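Local coordinates for EF0056 (Enterococcus faecalis, PDB 6ORI), which is a surface protein of unknown molecular function, built in its N-terminal region from immunoglobulin-like beta domains and probably linked to biofilm formation, at residues A[67-72]-A[170-175]. Sequence-based numbering, arbitrary orientation.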
# COMPACT_ATOMS: atom_id res chain seq x y z
N ASN A 67 12.71 17.61 10.85
CA ASN A 67 11.47 17.27 11.54
C ASN A 67 10.83 15.96 11.07
O ASN A 67 10.20 15.25 11.85
CB ASN A 67 10.45 18.39 11.38
CG ASN A 67 9.21 18.13 12.19
OD1 ASN A 67 9.26 18.06 13.42
ND2 ASN A 67 8.09 17.91 11.52
N TRP A 68 10.96 15.72 9.78
CA TRP A 68 10.24 14.68 9.07
C TRP A 68 11.11 13.44 9.00
O TRP A 68 12.19 13.45 8.40
CB TRP A 68 9.91 15.18 7.69
CG TRP A 68 9.26 16.53 7.69
CD1 TRP A 68 9.82 17.68 7.24
CD2 TRP A 68 7.96 16.87 8.18
NE1 TRP A 68 8.94 18.73 7.41
CE2 TRP A 68 7.79 18.26 7.99
CE3 TRP A 68 6.92 16.15 8.77
CZ2 TRP A 68 6.65 18.93 8.36
CZ3 TRP A 68 5.77 16.82 9.12
CH2 TRP A 68 5.64 18.20 8.92
N GLU A 69 10.62 12.37 9.61
CA GLU A 69 11.38 11.12 9.69
C GLU A 69 10.59 9.95 9.13
O GLU A 69 9.47 9.68 9.55
CB GLU A 69 11.75 10.84 11.14
CG GLU A 69 12.59 9.60 11.34
CD GLU A 69 13.07 9.51 12.75
OE1 GLU A 69 12.32 8.96 13.59
OE2 GLU A 69 14.16 10.06 13.03
N ILE A 70 11.20 9.25 8.19
CA ILE A 70 10.61 8.06 7.61
C ILE A 70 10.94 6.90 8.52
O ILE A 70 12.10 6.75 8.95
CB ILE A 70 11.20 7.79 6.22
CG1 ILE A 70 10.82 8.91 5.23
CG2 ILE A 70 10.73 6.42 5.67
CD1 ILE A 70 11.57 8.84 3.92
N ARG A 71 9.93 6.12 8.86
CA ARG A 71 10.11 4.91 9.62
C ARG A 71 9.70 3.71 8.80
O ARG A 71 8.71 3.75 8.06
CB ARG A 71 9.37 4.97 10.95
CG ARG A 71 10.10 5.95 11.89
CD ARG A 71 9.63 5.93 13.29
NE ARG A 71 10.36 6.93 14.06
CZ ARG A 71 10.08 7.23 15.32
NH1 ARG A 71 9.09 6.63 15.95
NH2 ARG A 71 10.79 8.16 15.92
N LEU A 72 10.49 2.65 8.89
CA LEU A 72 10.25 1.41 8.16
C LEU A 72 10.21 0.29 9.20
O LEU A 72 11.20 0.01 9.88
CB LEU A 72 11.36 1.15 7.17
CG LEU A 72 11.28 -0.17 6.42
CD1 LEU A 72 10.07 -0.24 5.50
CD2 LEU A 72 12.57 -0.39 5.65
N TYR A 170 6.11 4.67 7.01
CA TYR A 170 5.29 5.78 7.47
C TYR A 170 6.16 6.97 7.80
O TYR A 170 7.37 6.87 7.88
CB TYR A 170 4.41 5.37 8.66
CG TYR A 170 5.11 4.81 9.88
CD1 TYR A 170 5.61 3.51 9.89
CD2 TYR A 170 5.19 5.55 11.05
CE1 TYR A 170 6.22 2.99 11.03
CE2 TYR A 170 5.80 5.02 12.19
CZ TYR A 170 6.30 3.74 12.15
OH TYR A 170 6.89 3.16 13.25
N LEU A 171 5.52 8.13 7.95
CA LEU A 171 6.20 9.37 8.23
C LEU A 171 5.80 9.90 9.59
O LEU A 171 4.60 9.96 9.89
CB LEU A 171 5.82 10.37 7.15
CG LEU A 171 6.50 11.73 7.21
CD1 LEU A 171 7.97 11.57 6.94
CD2 LEU A 171 5.84 12.67 6.21
N VAL A 172 6.78 10.28 10.41
CA VAL A 172 6.48 10.90 11.70
C VAL A 172 7.06 12.30 11.74
O VAL A 172 7.92 12.66 10.94
CB VAL A 172 7.00 10.09 12.91
CG1 VAL A 172 6.42 8.66 12.90
CG2 VAL A 172 8.50 10.07 12.91
N SER A 173 6.55 13.08 12.69
CA SER A 173 6.93 14.46 12.86
C SER A 173 7.43 14.68 14.28
O SER A 173 6.69 14.49 15.24
CB SER A 173 5.69 15.31 12.60
OG SER A 173 5.95 16.65 12.99
N HIS A 174 8.69 15.06 14.42
CA HIS A 174 9.30 15.21 15.74
C HIS A 174 8.61 16.33 16.56
O HIS A 174 8.44 16.18 17.78
CB HIS A 174 10.81 15.46 15.63
CG HIS A 174 11.59 14.30 15.07
ND1 HIS A 174 11.37 12.99 15.43
CD2 HIS A 174 12.62 14.28 14.19
CE1 HIS A 174 12.22 12.21 14.78
NE2 HIS A 174 12.99 12.97 14.02
N GLN A 175 8.18 17.40 15.91
CA GLN A 175 7.55 18.54 16.59
C GLN A 175 6.16 18.16 17.11
O GLN A 175 5.58 18.87 17.93
CB GLN A 175 7.46 19.76 15.65
CG GLN A 175 6.54 19.56 14.44
CD GLN A 175 6.70 20.61 13.36
OE1 GLN A 175 7.69 21.32 13.31
NE2 GLN A 175 5.72 20.68 12.46
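Glu-69 with Val-172 and Arg-71 with Tyr-170 form the hydrogen-bonded pairs of two antiparallel strands, whose short axes approach to 4.7 Å; Trp-68 with Ser-173 and Ile-70 with Leu-171 are the non-hydrogen-bonded pairs. Past the end of strand 166-173, Asn-67 O still takes the His-174 N-H, and the Asn-67 side chain adds two bonds to the turn. CG stands anti to the backbone N (chi1 -175°), and from there the amide meets the turn with both ends: OD1 accepts from Gln-175 N at 2.8 Å in the carbonyl plane, while ND2 donates to Ser-173 OG, which is also bonded to Asp-176, at 2.9 Å.

On the side of Glu-69, Arg-71, Tyr-170 and Val-172, Arg-71 grips Glu-69 side-on: NE and NH2 both reach OE1, each at 2.9 Å and near the guanidinium plane. Val-172 CG2 lies over one face of this guanidinium, 3.8 Å from NE. Arg-71 CB sits over the Tyr-170 ring, 3.7 Å from its centroid, a CH-pi contact. The His-174 ring stands almost perpendicular to the Glu-69 carboxylate, and its NE2 makes a weak bond to OE2 at 3.3 Å. Salt bridges from Arg-71 to Glu-21 and Asp-178 extend this polar cluster; Glu-21 also bonds Tyr-170 OH, and Asp-178 bonds His-174 ND1.

The other side is mainly apolar. Leu-171 CD1 touches Trp-68 CB at 4.2 Å and Ile-70 CG1, and the indole CZ3 meets Ser-173 CB. Phe-31 and Tyr-29 stack edge-to-face with Trp-68, and Leu-34 of strand 31-38 packs on both Ile-70 and Leu-171, as between the layers of a beta sandwich. Within the sheet, strand 68-74 is flanked by strands 113-117 and 166-173, the latter pairing in turn with strands 179-181 and 184-189.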